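Local coordinates for protein TBC1 domain family member 22A (Homo sapiens, PDB 2QFZ) that may act as a GTPase-activating protein for Rab family proteins, through the TBC domain that makes up most of this construct, and forms homodimers, at residues A[118-123]-A[156-161]; A[131-136]-A[152-157]; A[139-144]-A[190-195]. One frame throughout, in Å; residues are numbered along the deposited sequence.

Interaction 1 of 3, residues A[118-123]-A[156-161]; sequences EALILQ and PFFVVF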
loop_
_atom_site.group_PDB
_atom_site.type_symbol
_atom_site.label_atom_id
_atom_site.label_comp_id
_atom_site.label_asym_id
_atom_site.label_seq_id
_atom_site.Cartn_x
_atom_site.Cartn_y
_atom_site.Cartn_z
ATOM N N GLU A 118 -11.296 -11.281 -4.538
ATOM C CA GLU A 118 -11.654 -12.694 -4.321
ATOM C C GLU A 118 -11.200 -13.664 -5.438
ATOM O O GLU A 118 -10.834 -14.802 -5.161
ATOM C CB GLU A 118 -13.172 -12.825 -4.107
ATOM N N ALA A 119 -11.213 -13.218 -6.684
ATOM C CA ALA A 119 -10.791 -14.074 -7.800
ATOM C C ALA A 119 -9.315 -14.494 -7.668
ATOM O O ALA A 119 -8.965 -15.620 -7.968
ATOM C CB ALA A 119 -11.026 -13.368 -9.113
ATOM N N LEU A 120 -8.463 -13.580 -7.202
ATOM C CA LEU A 120 -7.045 -13.880 -6.973
ATOM C C LEU A 120 -6.847 -14.793 -5.750
ATOM O O LEU A 120 -6.215 -15.853 -5.842
ATOM C CB LEU A 120 -6.283 -12.554 -6.806
ATOM C CG LEU A 120 -4.786 -12.560 -6.575
ATOM C CD1 LEU A 120 -4.031 -12.985 -7.815
ATOM C CD2 LEU A 120 -4.405 -11.165 -6.121
ATOM N N ILE A 121 -7.422 -14.379 -4.617
ATOM C CA ILE A 121 -7.237 -15.053 -3.333
ATOM C C ILE A 121 -7.759 -16.476 -3.352
ATOM O O ILE A 121 -7.187 -17.363 -2.710
ATOM C CB ILE A 121 -7.957 -14.291 -2.148
ATOM C CG1 ILE A 121 -7.397 -12.878 -1.967
ATOM C CG2 ILE A 121 -7.799 -15.049 -0.830
ATOM C CD1 ILE A 121 -5.945 -12.852 -1.502
ATOM N N LEU A 122 -8.851 -16.702 -4.074
ATOM C CA LEU A 122 -9.454 -18.022 -4.121
ATOM C C LEU A 122 -8.583 -19.026 -4.894
ATOM O O LEU A 122 -8.764 -20.227 -4.735
ATOM C CB LEU A 122 -10.863 -17.951 -4.718
ATOM C CG LEU A 122 -11.909 -17.323 -3.786
ATOM C CD1 LEU A 122 -13.220 -17.111 -4.532
ATOM C CD2 LEU A 122 -12.105 -18.197 -2.533
ATOM N N GLN A 123 -7.646 -18.539 -5.716
ATOM C CA GLN A 123 -6.655 -19.426 -6.338
ATOM C C GLN A 123 -5.802 -20.020 -5.214
ATOM O O GLN A 123 -5.192 -19.275 -4.462
ATOM C CB GLN A 123 -5.815 -18.687 -7.368
ATOM C CG GLN A 123 -6.637 -18.181 -8.571
ATOM C CD GLN A 123 -5.806 -17.423 -9.593
ATOM O OE1 GLN A 123 -4.672 -17.793 -9.879
ATOM N NE2 GLN A 123 -6.375 -16.359 -10.159
ATOM N N PRO A 156 -0.631 -5.482 -3.346
ATOM C CA PRO A 156 -0.046 -4.741 -4.441
ATOM C C PRO A 156 1.358 -5.217 -4.880
ATOM O O PRO A 156 1.637 -5.289 -6.068
ATOM C CB PRO A 156 -0.016 -3.317 -3.898
ATOM C CG PRO A 156 -1.068 -3.342 -2.827
ATOM C CD PRO A 156 -0.888 -4.609 -2.198
ATOM N N PHE A 157 2.228 -5.545 -3.943
ATOM C CA PHE A 157 3.536 -6.090 -4.317
ATOM C C PHE A 157 3.373 -7.409 -5.142
ATOM O O PHE A 157 3.977 -7.598 -6.178
ATOM C CB PHE A 157 4.370 -6.294 -3.059
ATOM C CG PHE A 157 4.715 -5.025 -2.356
ATOM C CD1 PHE A 157 5.587 -4.127 -2.936
ATOM C CD2 PHE A 157 4.174 -4.719 -1.132
ATOM C CE1 PHE A 157 5.942 -2.940 -2.297
ATOM C CE2 PHE A 157 4.521 -3.517 -0.485
ATOM C CZ PHE A 157 5.412 -2.647 -1.067
ATOM N N PHE A 158 2.490 -8.276 -4.702
ATOM C CA PHE A 158 2.392 -9.594 -5.285
ATOM C C PHE A 158 1.829 -9.470 -6.698
ATOM O O PHE A 158 2.342 -10.081 -7.624
ATOM C CB PHE A 158 1.528 -10.529 -4.410
ATOM C CG PHE A 158 1.268 -11.874 -5.043
ATOM C CD1 PHE A 158 2.195 -12.927 -4.889
ATOM C CD2 PHE A 158 0.133 -12.075 -5.834
ATOM C CE1 PHE A 158 1.952 -14.190 -5.507
ATOM C CE2 PHE A 158 -0.107 -13.300 -6.469
ATOM C CZ PHE A 158 0.791 -14.366 -6.291
ATOM N N VAL A 159 0.779 -8.658 -6.862
ATOM C CA VAL A 159 0.144 -8.487 -8.159
ATOM C C VAL A 159 1.095 -7.797 -9.136
ATOM O O VAL A 159 1.258 -8.248 -10.249
ATOM C CB VAL A 159 -1.221 -7.751 -8.033
ATOM C CG1 VAL A 159 -1.663 -7.208 -9.378
ATOM C CG2 VAL A 159 -2.262 -8.694 -7.416
ATOM N N VAL A 160 1.765 -6.743 -8.697
ATOM C CA VAL A 160 2.740 -6.060 -9.539
ATOM C C VAL A 160 3.831 -7.048 -9.992
ATOM O O VAL A 160 4.100 -7.162 -11.208
ATOM C CB VAL A 160 3.307 -4.772 -8.835
ATOM C CG1 VAL A 160 4.593 -4.243 -9.468
ATOM C CG2 VAL A 160 2.241 -3.678 -8.826
ATOM N N PHE A 161 4.414 -7.786 -9.036
ATOM C CA PHE A 161 5.513 -8.690 -9.339
ATOM C C PHE A 161 5.082 -9.933 -10.139
ATOM O O PHE A 161 5.779 -10.318 -11.052
ATOM C CB PHE A 161 6.302 -9.105 -8.082
ATOM C CG PHE A 161 6.883 -7.960 -7.306
ATOM C CD1 PHE A 161 7.179 -6.737 -7.900
ATOM C CD2 PHE A 161 7.193 -8.125 -5.960
ATOM C CE1 PHE A 161 7.731 -5.681 -7.148
ATOM C CE2 PHE A 161 7.746 -7.068 -5.211
ATOM C CZ PHE A 161 8.028 -5.843 -5.828
#

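Interaction 2 of 3, residues A[131-136]-A[152-157]; sequences ERILFI and DLVTPF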
loop_
_atom_site.group_PDB
_atom_site.type_symbol
_atom_site.label_atom_id
_atom_site.label_comp_id
_atom_site.label_asym_id
_atom_site.label_seq_id
_atom_site.Cartn_x
_atom_site.Cartn_y
_atom_site.Cartn_z
ATOM N N GLU A 131 -0.503 -16.468 3.322
ATOM C CA GLU A 131 -0.393 -16.942 4.739
ATOM C C GLU A 131 1.034 -17.110 5.213
ATOM O O GLU A 131 1.389 -16.781 6.369
ATOM C CB GLU A 131 -1.133 -18.308 4.922
ATOM C CG GLU A 131 -2.631 -18.192 4.856
ATOM C CD GLU A 131 -3.372 -19.522 4.909
ATOM O OE1 GLU A 131 -2.724 -20.569 5.126
ATOM O OE2 GLU A 131 -4.629 -19.508 4.732
ATOM N N ARG A 132 1.866 -17.655 4.328
ATOM C CA ARG A 132 3.252 -17.893 4.669
ATOM C C ARG A 132 4.037 -16.609 4.821
ATOM O O ARG A 132 4.813 -16.456 5.780
ATOM C CB ARG A 132 3.897 -18.800 3.623
ATOM C CG ARG A 132 5.203 -19.366 4.084
ATOM C CD ARG A 132 5.588 -20.558 3.279
ATOM N NE ARG A 132 5.344 -20.342 1.858
ATOM C CZ ARG A 132 5.375 -21.278 0.926
ATOM N NH1 ARG A 132 5.676 -22.554 1.236
ATOM N NH2 ARG A 132 5.143 -20.930 -0.343
ATOM N N ILE A 133 3.881 -15.673 3.881
ATOM C CA ILE A 133 4.533 -14.327 4.009
ATOM C C ILE A 133 4.126 -13.644 5.322
ATOM O O ILE A 133 4.970 -13.124 6.070
ATOM C CB ILE A 133 4.163 -13.377 2.823
ATOM C CG1 ILE A 133 4.867 -13.800 1.533
ATOM C CG2 ILE A 133 4.537 -11.890 3.140
ATOM C CD1 ILE A 133 4.304 -13.099 0.261
ATOM N N LEU A 134 2.815 -13.658 5.598
ATOM C CA LEU A 134 2.251 -12.974 6.764
ATOM C C LEU A 134 2.655 -13.676 8.079
ATOM O O LEU A 134 3.076 -13.034 9.040
ATOM C CB LEU A 134 0.704 -12.834 6.605
ATOM C CG LEU A 134 0.264 -11.789 5.572
ATOM C CD1 LEU A 134 -1.192 -11.932 5.210
ATOM C CD2 LEU A 134 0.587 -10.399 6.108
ATOM N N PHE A 135 2.632 -14.997 8.088
ATOM C CA PHE A 135 3.120 -15.772 9.251
ATOM C C PHE A 135 4.626 -15.530 9.555
ATOM O O PHE A 135 5.023 -15.318 10.728
ATOM C CB PHE A 135 2.818 -17.275 9.044
ATOM C CG PHE A 135 3.190 -18.146 10.215
ATOM C CD1 PHE A 135 2.299 -18.358 11.244
ATOM C CD2 PHE A 135 4.424 -18.760 10.279
ATOM C CE1 PHE A 135 2.648 -19.151 12.348
ATOM C CE2 PHE A 135 4.778 -19.555 11.386
ATOM C CZ PHE A 135 3.879 -19.747 12.410
ATOM N N ILE A 136 5.465 -15.535 8.520
ATOM C CA ILE A 136 6.911 -15.264 8.718
ATOM C C ILE A 136 7.166 -13.823 9.199
ATOM O O ILE A 136 7.937 -13.591 10.145
ATOM C CB ILE A 136 7.730 -15.595 7.436
ATOM C CG1 ILE A 136 7.858 -17.123 7.274
ATOM C CG2 ILE A 136 9.133 -14.976 7.456
ATOM C CD1 ILE A 136 8.455 -17.539 5.921
ATOM N N ASP A 152 -3.642 -6.949 3.657
ATOM C CA ASP A 152 -3.882 -6.139 2.437
ATOM C C ASP A 152 -2.583 -5.572 1.812
ATOM O O ASP A 152 -2.445 -5.456 0.576
ATOM C CB ASP A 152 -4.796 -4.933 2.748
ATOM C CG ASP A 152 -6.293 -5.223 2.558
ATOM O OD1 ASP A 152 -6.666 -6.203 1.858
ATOM O OD2 ASP A 152 -7.103 -4.417 3.094
ATOM N N LEU A 153 -1.639 -5.206 2.646
ATOM C CA LEU A 153 -0.405 -4.623 2.129
ATOM C C LEU A 153 0.438 -5.624 1.315
ATOM O O LEU A 153 1.336 -5.212 0.580
ATOM C CB LEU A 153 0.398 -3.971 3.259
ATOM C CG LEU A 153 -0.399 -3.042 4.173
ATOM C CD1 LEU A 153 0.509 -2.442 5.187
ATOM C CD2 LEU A 153 -1.148 -1.975 3.466
ATOM N N VAL A 154 0.128 -6.925 1.407
ATOM C CA VAL A 154 0.788 -7.944 0.578
ATOM C C VAL A 154 0.367 -7.808 -0.894
ATOM O O VAL A 154 1.171 -7.989 -1.791
ATOM C CB VAL A 154 0.441 -9.414 1.046
ATOM C CG1 VAL A 154 1.113 -10.471 0.113
ATOM C CG2 VAL A 154 0.840 -9.656 2.498
ATOM N N THR A 155 -0.911 -7.509 -1.126
ATOM C CA THR A 155 -1.524 -7.639 -2.474
ATOM C C THR A 155 -0.902 -6.780 -3.593
ATOM O O THR A 155 -0.689 -7.273 -4.685
ATOM C CB THR A 155 -3.071 -7.408 -2.396
ATOM O OG1 THR A 155 -3.593 -8.180 -1.306
ATOM C CG2 THR A 155 -3.784 -7.773 -3.704
ATOM N N PRO A 156 -0.631 -5.482 -3.346
ATOM C CA PRO A 156 -0.046 -4.741 -4.441
ATOM C C PRO A 156 1.358 -5.217 -4.880
ATOM O O PRO A 156 1.637 -5.289 -6.068
ATOM C CB PRO A 156 -0.016 -3.317 -3.898
ATOM C CG PRO A 156 -1.068 -3.342 -2.827
ATOM C CD PRO A 156 -0.888 -4.609 -2.198
ATOM N N PHE A 157 2.228 -5.545 -3.943
ATOM C CA PHE A 157 3.536 -6.090 -4.317
ATOM C C PHE A 157 3.373 -7.409 -5.142
ATOM O O PHE A 157 3.977 -7.598 -6.178
ATOM C CB PHE A 157 4.370 -6.294 -3.059
ATOM C CG PHE A 157 4.715 -5.025 -2.356
ATOM C CD1 PHE A 157 5.587 -4.127 -2.936
ATOM C CD2 PHE A 157 4.174 -4.719 -1.132
ATOM C CE1 PHE A 157 5.942 -2.940 -2.297
ATOM C CE2 PHE A 157 4.521 -3.517 -0.485
ATOM C CZ PHE A 157 5.412 -2.647 -1.067
#

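Interaction 3 of 3, residues A[139-144]-A[190-195]; sequences IRHPAS and DTYWCM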
loop_
_atom_site.group_PDB
_atom_site.type_symbol
_atom_site.label_atom_id
_atom_site.label_comp_id
_atom_site.label_asym_id
_atom_site.label_seq_id
_atom_site.Cartn_x
_atom_site.Cartn_y
_atom_site.Cartn_z
ATOM N N ILE A 139 6.140 -13.668 13.082
ATOM C CA ILE A 139 7.085 -14.250 14.042
ATOM C C ILE A 139 8.412 -13.456 14.099
ATOM O O ILE A 139 9.037 -13.403 15.131
ATOM C CB ILE A 139 7.277 -15.791 13.852
ATOM C CG1 ILE A 139 8.046 -16.110 12.590
ATOM C CG2 ILE A 139 5.891 -16.514 13.840
ATOM C CD1 ILE A 139 7.893 -17.572 12.139
ATOM N N ARG A 140 8.811 -12.815 12.998
ATOM C CA ARG A 140 10.002 -11.979 12.984
ATOM C C ARG A 140 9.794 -10.557 13.499
ATOM O O ARG A 140 10.756 -9.786 13.630
ATOM C CB ARG A 140 10.640 -11.982 11.577
ATOM C CG ARG A 140 11.108 -13.389 11.204
ATOM C CD ARG A 140 11.937 -13.449 9.966
ATOM N NE ARG A 140 13.206 -12.783 10.168
ATOM C CZ ARG A 140 14.276 -13.345 10.733
ATOM N NH1 ARG A 140 14.253 -14.597 11.163
ATOM N NH2 ARG A 140 15.382 -12.644 10.863
ATOM N N HIS A 141 8.554 -10.203 13.832
ATOM C CA HIS A 141 8.264 -8.868 14.338
ATOM C C HIS A 141 7.354 -9.015 15.535
ATOM O O HIS A 141 6.144 -8.751 15.450
ATOM C CB HIS A 141 7.652 -8.025 13.220
ATOM C CG HIS A 141 8.598 -7.783 12.096
ATOM N ND1 HIS A 141 8.786 -8.703 11.084
ATOM C CD2 HIS A 141 9.469 -6.774 11.866
ATOM C CE1 HIS A 141 9.720 -8.253 10.265
ATOM N NE2 HIS A 141 10.162 -7.095 10.729
ATOM N N PRO A 142 7.933 -9.493 16.653
ATOM C CA PRO A 142 7.118 -9.885 17.811
ATOM C C PRO A 142 6.457 -8.728 18.557
ATOM O O PRO A 142 5.505 -8.974 19.292
ATOM C CB PRO A 142 8.123 -10.611 18.720
ATOM C CG PRO A 142 9.484 -10.051 18.337
ATOM C CD PRO A 142 9.374 -9.749 16.868
ATOM N N ALA A 143 6.959 -7.500 18.407
ATOM C CA ALA A 143 6.238 -6.321 18.950
ATOM C C ALA A 143 4.848 -6.064 18.298
ATOM O O ALA A 143 3.985 -5.428 18.904
ATOM C CB ALA A 143 7.076 -5.095 18.858
ATOM N N SER A 144 4.650 -6.560 17.078
ATOM C CA SER A 144 3.392 -6.419 16.344
ATOM C C SER A 144 2.639 -7.734 16.283
ATOM O O SER A 144 1.476 -7.804 16.612
ATOM C CB SER A 144 3.678 -6.001 14.905
ATOM O OG SER A 144 4.306 -4.746 14.844
ATOM N N ASP A 190 10.474 -11.668 -3.050
ATOM C CA ASP A 190 10.442 -10.246 -3.454
ATOM C C ASP A 190 9.295 -9.507 -2.733
ATOM O O ASP A 190 9.471 -8.423 -2.165
ATOM C CB ASP A 190 10.278 -10.145 -4.993
ATOM C CG ASP A 190 11.509 -10.702 -5.782
ATOM O OD1 ASP A 190 12.540 -11.171 -5.151
ATOM O OD2 ASP A 190 11.461 -10.625 -7.048
ATOM N N THR A 191 8.140 -10.145 -2.709
ATOM C CA THR A 191 6.943 -9.592 -2.057
ATOM C C THR A 191 7.173 -9.405 -0.554
ATOM O O THR A 191 6.861 -8.315 0.014
ATOM C CB THR A 191 5.735 -10.453 -2.341
ATOM O OG1 THR A 191 5.525 -10.485 -3.744
ATOM C CG2 THR A 191 4.450 -9.908 -1.656
ATOM N N TYR A 192 7.768 -10.409 0.088
ATOM C CA TYR A 192 8.106 -10.303 1.541
ATOM C C TYR A 192 9.054 -9.133 1.812
ATOM O O TYR A 192 8.820 -8.359 2.740
ATOM C CB TYR A 192 8.682 -11.625 2.104
ATOM C CG TYR A 192 9.150 -11.561 3.553
ATOM C CD1 TYR A 192 8.283 -11.859 4.618
ATOM C CD2 TYR A 192 10.448 -11.184 3.863
ATOM C CE1 TYR A 192 8.704 -11.780 5.911
ATOM C CE2 TYR A 192 10.861 -11.094 5.180
ATOM C CZ TYR A 192 9.990 -11.392 6.190
ATOM O OH TYR A 192 10.433 -11.316 7.490
ATOM N N TRP A 193 10.149 -9.027 1.057
ATOM C CA TRP A 193 11.143 -8.000 1.378
ATOM C C TRP A 193 10.631 -6.588 1.136
ATOM O O TRP A 193 10.915 -5.685 1.907
ATOM C CB TRP A 193 12.471 -8.240 0.639
ATOM C CG TRP A 193 13.227 -9.445 1.135
ATOM C CD1 TRP A 193 13.493 -10.581 0.432
ATOM C CD2 TRP A 193 13.789 -9.648 2.447
ATOM N NE1 TRP A 193 14.206 -11.446 1.184
ATOM C CE2 TRP A 193 14.388 -10.915 2.439
ATOM C CE3 TRP A 193 13.847 -8.875 3.618
ATOM C CZ2 TRP A 193 15.049 -11.454 3.573
ATOM C CZ3 TRP A 193 14.516 -9.403 4.750
ATOM C CH2 TRP A 193 15.104 -10.677 4.710
ATOM N N CYS A 194 9.873 -6.405 0.074
ATOM C CA CYS A 194 9.328 -5.090 -0.278
ATOM C C CYS A 194 8.218 -4.657 0.669
ATOM O O CYS A 194 8.229 -3.521 1.129
ATOM C CB CYS A 194 8.906 -5.070 -1.752
ATOM S SG CYS A 194 10.367 -4.998 -2.863
ATOM N N MET A 195 7.323 -5.575 1.013
ATOM C CA MET A 195 6.368 -5.369 2.111
ATOM C C MET A 195 7.056 -5.050 3.437
ATOM O O MET A 195 6.662 -4.109 4.113
ATOM C CB MET A 195 5.439 -6.571 2.275
ATOM C CG MET A 195 4.191 -6.320 3.099
ATOM S SD MET A 195 3.428 -7.821 3.807
ATOM C CE MET A 195 4.784 -8.409 4.898
HETATM O O HOH W 1 12.784 -10.180 8.285
#

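Interaction 1 of 3, residues A[118-123]-A[156-161]
L120 meets V159 and F158 through the two branches of its isobutyl group, and every contact between 118-123 and 156-161 is apolar. The CD2 methyl of L120 lies 3.5 Å from CG2 of V159, the closer of the two meetings. Its CD1 methyl goes to the phenyl ring, where it stands 4.2 Å from CE2 of F158, at the ring edge and near the ring plane. With CG of L120 anti to the backbone N (chi1 -179°), the branch point is carried toward helix 150-162, and its two methyls part there, one to each of two consecutive residues. The buried surface is small, 104 Å², consistent with one leucine carrying one whole side.

The fold is the all-helical TBC domain, and here the short helix 118-121, just before helix 124-140, leans on helix 150-162. V126 and V174 also touch L120, while F130 meets the F158 ring edge-to-face.

Polar bonds serve the turn behind L120 instead. The backbone N of Q123 donates to O of L120 at 3.0 Å, and Q123 occupies the N-cap position of the following helix. Its amide binds the V174-V176 loop: NE2 donates to O of V174, and OE1 accepts from N of V176. A further NE2 bond, to O of A119, is weak, at 3.5 Å and an N-H...O angle of 147°.

Interaction 2 of 3, residues A[131-136]-A[152-157]
V154 is the single residue of 152-157 that touches 131-136, and it does so with both methyls, one to L134 and one to I133. The tighter half is on L134: CG2 of V154 lies 3.7 Å from L134 CD2. The same methyl is 3.8 Å from CG of L134, so it rests against the fork of the leucine and not on one methyl alone. The C-beta of L134 does not aim at the neighbouring helix; its CG is anti to the carbonyl carbon (chi1 -73°), and the branch beyond it makes the approach. I133 does aim across, yet meets V154 more loosely, with CD1 4.1 Å from CG1 of V154. The valine torsion settles which methyl faces which partner: with CG1 anti to the backbone N (chi1 178°), CG1 is turned to I133 and CG2 to L134. V154 supplies 69 of the 127 Å² buried between the segments.

The outward side of 131-136 is looser: E131, R132 and F135 are partly exposed and do not touch 152-157. There the polar ends turn to other helices: R132 forms a salt bridge with E188, and E131 a hydrogen bond with Y105. D152 directs its C-beta away from the contact, and its OD2 makes a salt bridge with NE of R256 and a hydrogen bond with ND2 of N252.

The backbone of helix 150-162 is kinked here, since the ring nitrogen of P156 makes no bond to the preceding turn. M195 of helix 181-200 also packs on V154. Within the all-helical TBC domain, this contact joins the successive helices 124-140 and 150-162 by buried aliphatic packing.

Interaction 3 of 3, residues A[139-144]-A[190-195]
The hydroxyl of Y192 is bonded to a water at 2.7 Å from OH, the shortest polar bond of this contact, while CD of R140 and CE1 of H141 flank the same oxygen. The water also accepts from R140 NE at 3.2 Å, giving a bridge between the two side chains. The water sits at the edge of the tyrosine ring and in the ring plane. Of the bridged residues, R140 is exposed and Y192 buried.

The direct meetings are looser. R140 CD comes within 3.6 Å of Y192 OH, and the hydroxyl lies near the guanidinium plane, at its edge, although the tyrosine ring is itself turned 65° from that plane. The arginine chain is bent at its third torsion (chi3 67°), which sends the guanidinium away beyond CD, leaving CD against the hydroxyl and NE facing the water. H141 adds a carbon-to-oxygen approach, CE1 to Y192 OH at 4.2 Å, again edge-on to the imidazole.

In the TBC fold this joins the C-terminal end of helix 124-140 and the turn after it to helix 181-200. Y192 extends from the latter with CG anti to its backbone N (chi1 175°), which sends the ring toward the end of helix 124-140 and brings OH up to R140.

Second partners help to place the three groups. H141 is held from its own side of the contact, its ND1 hydrogen-bonded to O of W137 and its ring stacked on that indole, while R140 makes a cation-pi contact with F88. At the base of Y192, CD2 of its ring stands 3.9 Å above the plane of the W193 indole, over its centre.

How the interactions relate
Helix 118-121 opens the series and meets helix 150-162 in interaction 1, closing a loop of 32 residues. Interaction 2 begins within that loop, on helix 124-140, and closes a shorter one of 15 residues on the same partner helix; the two contacts share P156 and F157. Interaction 3 starts at 139-144, inside both loops, but ends beyond them on helix 181-200, closing a loop of 45 residues, so it crosses both. Direct packing connects them: L120 CD2 lies 4.2 Å from T155 CG2, and V154 CG2 lies 3.4 Å from M195 SD. Helix 150-162 is thereby tied to the two preceding helices and, through V154, to helix 181-200.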